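Local coordinates for SusD-like protein BACOVA_02651 (Bacteroides ovatus, PDB 5E75) that binds polysaccharide at the cell surface and probably mediates capture of xyloglucan before its transport into the periplasm for degradation, at residues A[303-308]-A[327-332]; A[47-52]-A[283-288]. All blocks are in the same frame, centred on the assembly; numbering follows the deposited sequence.

Contact 1 (A[303-308]-A[327-332]); sequences TFFTKG and ASPIKK
Two irregular loop segments of the SusD fold, 303-308 and 327-332, run roughly antiparallel and join through a single beta bridge, Phe304 to Ile330. Phe305 N donates to Pro329 O at 2.9 Å, nearly along the C=O axis. Thr303 O takes two bonds, from Lys331 N at 2.8 Å and Lys332 N at 3.1 Å, both from above its carbonyl plane. It is thus gripped by two successive backbone N-H groups.

Of all the residues, Phe305 buries the most area against the other segment. Its CB rests on Pro329 CG at 3.9 Å. Its CG stands beside the backbone N, anti to the carbonyl carbon (chi1 -65°), which lays the ring along 329-331. CD2 and CE2 approach Ile330 O. CZ, the tip, meets Lys331 CD at 3.5 Å, and CE1 lies beside the same carbon. Lys331 CB sits over the ring centre in a CH-pi contact, 4.0 Å from the centroid. Tyr311 meets the Phe305 ring edge-to-face. An alanine in place of Phe305 would remove the ring and would probably leave the aliphatic part of Lys331 and the Tyr311 ring less well packed. One water accepts from Lys307 N and donates to Ala327 O at 2.7 Å.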
loop_
_atom_site.group_PDB
_atom_site.type_symbol
_atom_site.label_atom_id
_atom_site.label_comp_id
_atom_site.label_asym_id
_atom_site.label_seq_id
_atom_site.Cartn_x
_atom_site.Cartn_y
_atom_site.Cartn_z
ATOM N N THR A 303 7.210 5.739 -11.587
ATOM C CA THR A 303 5.839 5.737 -11.087
ATOM C C THR A 303 4.805 6.119 -12.161
ATOM O O THR A 303 3.765 5.440 -12.293
ATOM C CB THR A 303 5.694 6.627 -9.829
ATOM O OG1 THR A 303 6.677 6.236 -8.865
ATOM C CG2 THR A 303 4.339 6.466 -9.211
ATOM N N PHE A 304 5.079 7.192 -12.902
ATOM C CA PHE A 304 4.203 7.667 -13.982
ATOM C C PHE A 304 4.998 7.970 -15.235
ATOM O O PHE A 304 6.094 8.508 -15.161
ATOM C CB PHE A 304 3.475 8.965 -13.579
ATOM C CG PHE A 304 2.650 8.830 -12.342
ATOM C CD1 PHE A 304 1.446 8.138 -12.361
ATOM C CD2 PHE A 304 3.095 9.375 -11.145
ATOM C CE1 PHE A 304 0.697 7.988 -11.195
ATOM C CE2 PHE A 304 2.358 9.241 -9.987
ATOM C CZ PHE A 304 1.148 8.537 -10.001
ATOM N N PHE A 305 4.411 7.669 -16.388
ATOM C CA PHE A 305 4.921 8.148 -17.677
ATOM C C PHE A 305 4.637 9.647 -17.766
ATOM O O PHE A 305 3.546 10.072 -17.424
ATOM C CB PHE A 305 4.204 7.454 -18.829
ATOM C CG PHE A 305 4.454 5.965 -18.920
ATOM C CD1 PHE A 305 5.657 5.476 -19.419
ATOM C CD2 PHE A 305 3.470 5.041 -18.557
ATOM C CE1 PHE A 305 5.881 4.119 -19.534
ATOM C CE2 PHE A 305 3.707 3.682 -18.677
ATOM C CZ PHE A 305 4.905 3.228 -19.172
ATOM N N THR A 306 5.597 10.452 -18.217
ATOM C CA THR A 306 5.319 11.830 -18.607
ATOM C C THR A 306 6.060 12.100 -19.906
ATOM O O THR A 306 6.988 11.378 -20.252
ATOM C CB THR A 306 5.719 12.869 -17.534
ATOM O OG1 THR A 306 7.113 12.751 -17.227
ATOM C CG2 THR A 306 4.876 12.700 -16.251
ATOM N N LYS A 307 5.625 13.126 -20.629
ATOM C CA LYS A 307 6.064 13.345 -22.006
ATOM C C LYS A 307 7.581 13.342 -22.166
ATOM O O LYS A 307 8.288 14.092 -21.495
ATOM C CB LYS A 307 5.502 14.664 -22.512
ATOM C CG LYS A 307 5.700 14.863 -24.014
ATOM C CD LYS A 307 4.958 16.093 -24.491
ATOM C CE LYS A 307 4.868 16.111 -26.006
ATOM N NZ LYS A 307 4.147 17.319 -26.481
ATOM N N GLY A 308 8.063 12.513 -23.083
ATOM C CA GLY A 308 9.481 12.456 -23.385
ATOM C C GLY A 308 10.300 11.535 -22.497
ATOM O O GLY A 308 11.483 11.323 -22.755
ATOM N N ALA A 327 -0.241 13.215 -21.136
ATOM C CA ALA A 327 -0.906 12.927 -19.870
ATOM C C ALA A 327 0.097 12.320 -18.876
ATOM O O ALA A 327 1.292 12.632 -18.922
ATOM C CB ALA A 327 -2.094 12.041 -20.115
ATOM N N SER A 328 -0.376 11.484 -17.955
ATOM C CA SER A 328 0.483 10.980 -16.893
ATOM C C SER A 328 0.067 9.558 -16.493
ATOM O O SER A 328 -0.170 9.276 -15.316
ATOM C CB SER A 328 0.479 11.945 -15.701
ATOM O OG SER A 328 -0.835 12.317 -15.342
ATOM N N PRO A 329 -0.017 8.643 -17.465
ATOM C CA PRO A 329 -0.485 7.300 -17.125
ATOM C C PRO A 329 0.484 6.554 -16.201
ATOM O O PRO A 329 1.667 6.893 -16.061
ATOM C CB PRO A 329 -0.619 6.625 -18.494
ATOM C CG PRO A 329 0.317 7.376 -19.419
ATOM C CD PRO A 329 0.311 8.786 -18.902
ATOM N N ILE A 330 -0.047 5.517 -15.575
ATOM C CA ILE A 330 0.689 4.754 -14.585
ATOM C C ILE A 330 1.852 3.983 -15.237
ATOM O O ILE A 330 1.670 3.293 -16.243
ATOM C CB ILE A 330 -0.260 3.784 -13.846
ATOM C CG1 ILE A 330 -1.365 4.541 -13.092
ATOM C CG2 ILE A 330 0.519 2.877 -12.900
ATOM C CD1 ILE A 330 -2.506 3.660 -12.643
ATOM N N LYS A 331 3.036 4.064 -14.628
ATOM C CA LYS A 331 4.162 3.190 -14.956
ATOM C C LYS A 331 4.364 2.086 -13.917
ATOM O O LYS A 331 4.621 0.939 -14.269
ATOM C CB LYS A 331 5.464 3.986 -15.124
ATOM C CG LYS A 331 6.747 3.106 -15.206
ATOM C CD LYS A 331 6.780 2.199 -16.425
ATOM C CE LYS A 331 7.781 1.058 -16.256
ATOM N NZ LYS A 331 7.303 0.078 -15.251
ATOM N N LYS A 332 4.265 2.408 -12.633
ATOM C CA LYS A 332 4.449 1.402 -11.597
ATOM C C LYS A 332 3.318 0.393 -11.586
ATOM O O LYS A 332 2.165 0.762 -11.401
ATOM C CB LYS A 332 4.568 2.059 -10.234
ATOM C CG LYS A 332 5.000 1.088 -9.150
ATOM C CD LYS A 332 5.182 1.757 -7.781
ATOM C CE LYS A 332 6.322 2.756 -7.743
ATOM N NZ LYS A 332 6.410 3.424 -6.393
HETATM O O HOH W 1 3.260 14.307 -19.841
#

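Contact 2 (A[47-52]-A[283-288]); sequences RANDMY and NGSIDM
Asn49 and Asp287 cross obliquely, yet their amide and carboxylate planes are only 17° apart. The near-coplanar groups let Asn49 ND2 donate to Asp287 OD2 at 3.0 Å, on the anti lone pair of that oxygen. Asn49 CG lies anti to its backbone N (chi1 -158°), and this carries the amide over to the start of helix 286-291. A water accepts from both Asn49 ND2 and Asp287 N. Asp287 OD2 also bonds Gln443 and forms a salt bridge with Arg412, so its negative charge is probably well stabilised.

Ser285 points toward the other segment from the N-cap position. Its OG stands between the backbone N and the carbonyl carbon (chi1 68°). From there it donates to Asn49 O at 2.7 Å and accepts from Met288 N at 2.9 Å. One hydroxyl thus caps the new helix and ties it to the Schellman motif at Asn49, which follows helix 40-46. Ser285 CB lies alongside the amide, 3.4 Å from Asn49 OD1.

Met288 and Asp50 lie side by side and point the same way. Met288 CB and CG pack against Asp50 O, which accepts from Ser285 N at 3.2 Å. Asp50 OD2 is held by Ser45 and Met417 N, and OD1 by Asn421.

Past Asp50 the backbones pair as a two-stranded antiparallel sheet. It joins segments 231 residues apart, 47-52 near the N-terminus and 283-288 in the SusD family region. Tyr52 and Asn283 form a hydrogen-bonded pair, with Tyr52 N to Asn283 O at 2.9 Å and Asn283 N to Tyr52 O at 3.0 Å. Met51 and Gly284 form the non-hydrogen-bonded pair, their CA atoms 4.0 Å apart. Met51 packs on helix 40-46 and Tyr52 on helix 58-62, while Ala48, ahead of the strand, packs on helix 421-431.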
loop_
_atom_site.group_PDB
_atom_site.type_symbol
_atom_site.label_atom_id
_atom_site.label_comp_id
_atom_site.label_asym_id
_atom_site.label_seq_id
_atom_site.Cartn_x
_atom_site.Cartn_y
_atom_site.Cartn_z
ATOM N N ARG A 47 -7.577 7.105 -3.180
ATOM C CA ARG A 47 -8.082 7.926 -2.096
ATOM C C ARG A 47 -7.010 8.866 -1.544
ATOM O O ARG A 47 -7.331 9.914 -0.998
ATOM C CB ARG A 47 -8.653 7.044 -0.990
ATOM C CG ARG A 47 -9.561 7.786 -0.013
ATOM C CD ARG A 47 -10.476 6.803 0.633
ATOM N NE ARG A 47 -11.353 7.361 1.653
ATOM C CZ ARG A 47 -12.500 7.986 1.422
ATOM N NH1 ARG A 47 -12.908 8.215 0.182
ATOM N NH2 ARG A 47 -13.241 8.379 2.443
ATOM N N ALA A 48 -5.737 8.525 -1.740
ATOM C CA ALA A 48 -4.622 9.400 -1.388
ATOM C C ALA A 48 -4.384 10.491 -2.428
ATOM O O ALA A 48 -3.539 11.352 -2.227
ATOM C CB ALA A 48 -3.338 8.590 -1.238
ATOM N N ASN A 49 -5.115 10.432 -3.535
ATOM C CA ASN A 49 -4.859 11.262 -4.712
ATOM C C ASN A 49 -3.509 10.967 -5.365
ATOM O O ASN A 49 -2.859 11.851 -5.919
ATOM C CB ASN A 49 -5.009 12.769 -4.424
ATOM C CG ASN A 49 -5.281 13.575 -5.680
ATOM O OD1 ASN A 49 -5.959 13.103 -6.590
ATOM N ND2 ASN A 49 -4.781 14.800 -5.724
ATOM N N ASP A 50 -3.090 9.709 -5.350
ATOM C CA ASP A 50 -1.922 9.325 -6.152
ATOM C C ASP A 50 -2.259 9.563 -7.623
ATOM O O ASP A 50 -1.421 10.021 -8.402
ATOM C CB ASP A 50 -1.588 7.834 -6.001
ATOM C CG ASP A 50 -0.847 7.474 -4.712
ATOM O OD1 ASP A 50 -0.658 8.287 -3.799
ATOM O OD2 ASP A 50 -0.472 6.284 -4.602
ATOM N N MET A 51 -3.484 9.212 -8.002
ATOM C CA MET A 51 -3.922 9.250 -9.399
ATOM C C MET A 51 -5.439 9.426 -9.446
ATOM O O MET A 51 -6.137 9.285 -8.426
ATOM C CB MET A 51 -3.461 7.979 -10.144
ATOM C CG MET A 51 -4.342 6.740 -9.950
ATOM S SD MET A 51 -4.402 6.127 -8.274
ATOM C CE MET A 51 -5.656 4.911 -8.464
ATOM N N TYR A 52 -5.943 9.744 -10.630
ATOM C CA TYR A 52 -7.356 10.027 -10.829
ATOM C C TYR A 52 -7.797 9.627 -12.222
ATOM O O TYR A 52 -7.047 9.755 -13.185
ATOM C CB TYR A 52 -7.607 11.532 -10.634
ATOM C CG TYR A 52 -9.036 11.991 -10.864
ATOM C CD1 TYR A 52 -10.020 11.773 -9.911
ATOM C CD2 TYR A 52 -9.390 12.681 -12.013
ATOM C CE1 TYR A 52 -11.320 12.201 -10.109
ATOM C CE2 TYR A 52 -10.697 13.102 -12.218
ATOM C CZ TYR A 52 -11.641 12.873 -11.262
ATOM O OH TYR A 52 -12.943 13.297 -11.467
ATOM N N ASN A 283 -4.576 8.675 -14.498
ATOM C CA ASN A 283 -3.385 9.505 -14.642
ATOM C C ASN A 283 -2.920 9.999 -13.284
ATOM O O ASN A 283 -3.751 10.350 -12.439
ATOM C CB ASN A 283 -3.671 10.721 -15.523
ATOM C CG ASN A 283 -3.879 10.354 -16.956
ATOM O OD1 ASN A 283 -2.928 10.066 -17.670
ATOM N ND2 ASN A 283 -5.134 10.373 -17.393
ATOM N N GLY A 284 -1.608 10.061 -13.078
ATOM C CA GLY A 284 -1.054 10.670 -11.878
ATOM C C GLY A 284 -1.663 12.054 -11.696
ATOM O O GLY A 284 -1.817 12.803 -12.674
ATOM N N SER A 285 -2.065 12.392 -10.472
ATOM C CA SER A 285 -2.765 13.638 -10.245
ATOM C C SER A 285 -1.813 14.812 -10.350
ATOM O O SER A 285 -0.606 14.680 -10.219
ATOM C CB SER A 285 -3.457 13.646 -8.895
ATOM O OG SER A 285 -2.514 13.657 -7.841
ATOM N N ILE A 286 -2.371 15.992 -10.604
ATOM C CA ILE A 286 -1.566 17.200 -10.631
ATOM C C ILE A 286 -0.823 17.353 -9.292
ATOM O O ILE A 286 0.387 17.582 -9.265
ATOM C CB ILE A 286 -2.459 18.394 -10.937
ATOM C CG1 ILE A 286 -3.057 18.280 -12.343
ATOM C CG2 ILE A 286 -1.655 19.704 -10.814
ATOM C CD1 ILE A 286 -4.120 19.357 -12.669
ATOM N N ASP A 287 -1.556 17.199 -8.189
ATOM C CA ASP A 287 -0.993 17.264 -6.843
ATOM C C ASP A 287 0.144 16.253 -6.652
ATOM O O ASP A 287 1.239 16.610 -6.203
ATOM C CB ASP A 287 -2.156 17.068 -5.848
ATOM C CG ASP A 287 -1.733 16.543 -4.475
ATOM O OD1 ASP A 287 -0.821 17.103 -3.840
ATOM O OD2 ASP A 287 -2.361 15.557 -4.035
ATOM N N MET A 288 -0.095 14.990 -6.994
ATOM C CA MET A 288 0.935 13.966 -6.845
ATOM C C MET A 288 2.184 14.281 -7.671
ATOM O O MET A 288 3.319 14.199 -7.182
ATOM C CB MET A 288 0.374 12.624 -7.265
ATOM C CG MET A 288 1.366 11.475 -7.125
ATOM S SD MET A 288 1.741 11.102 -5.391
ATOM C CE MET A 288 3.511 11.349 -5.321
HETATM O O HOH W 2 -4.744 16.983 -8.002
#

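Contacts 1 and 2 are in series along the chain, with centres about 12 Å apart on the same side of the chain's centre. Ser328 O lies 2.8 Å from Gly284 N, and Ser328 N lies 2.9 Å from Asn283 OD1, both probable hydrogen bonds. Ser328 OG also bonds Gly284 O. Segment 327-332 thus bonds to 303-308 and, through Ser328, to strand 283-284. Phe304 of contact 1 also touches Met288 and Leu289 on helix 286-291, whose first turn belongs to contact 2. A bound 1,2-ethanediol lies near the side chain of Tyr52 and a di(hydroxyethyl)ether near that of Asp287; both are probably from the crystallisation liquor.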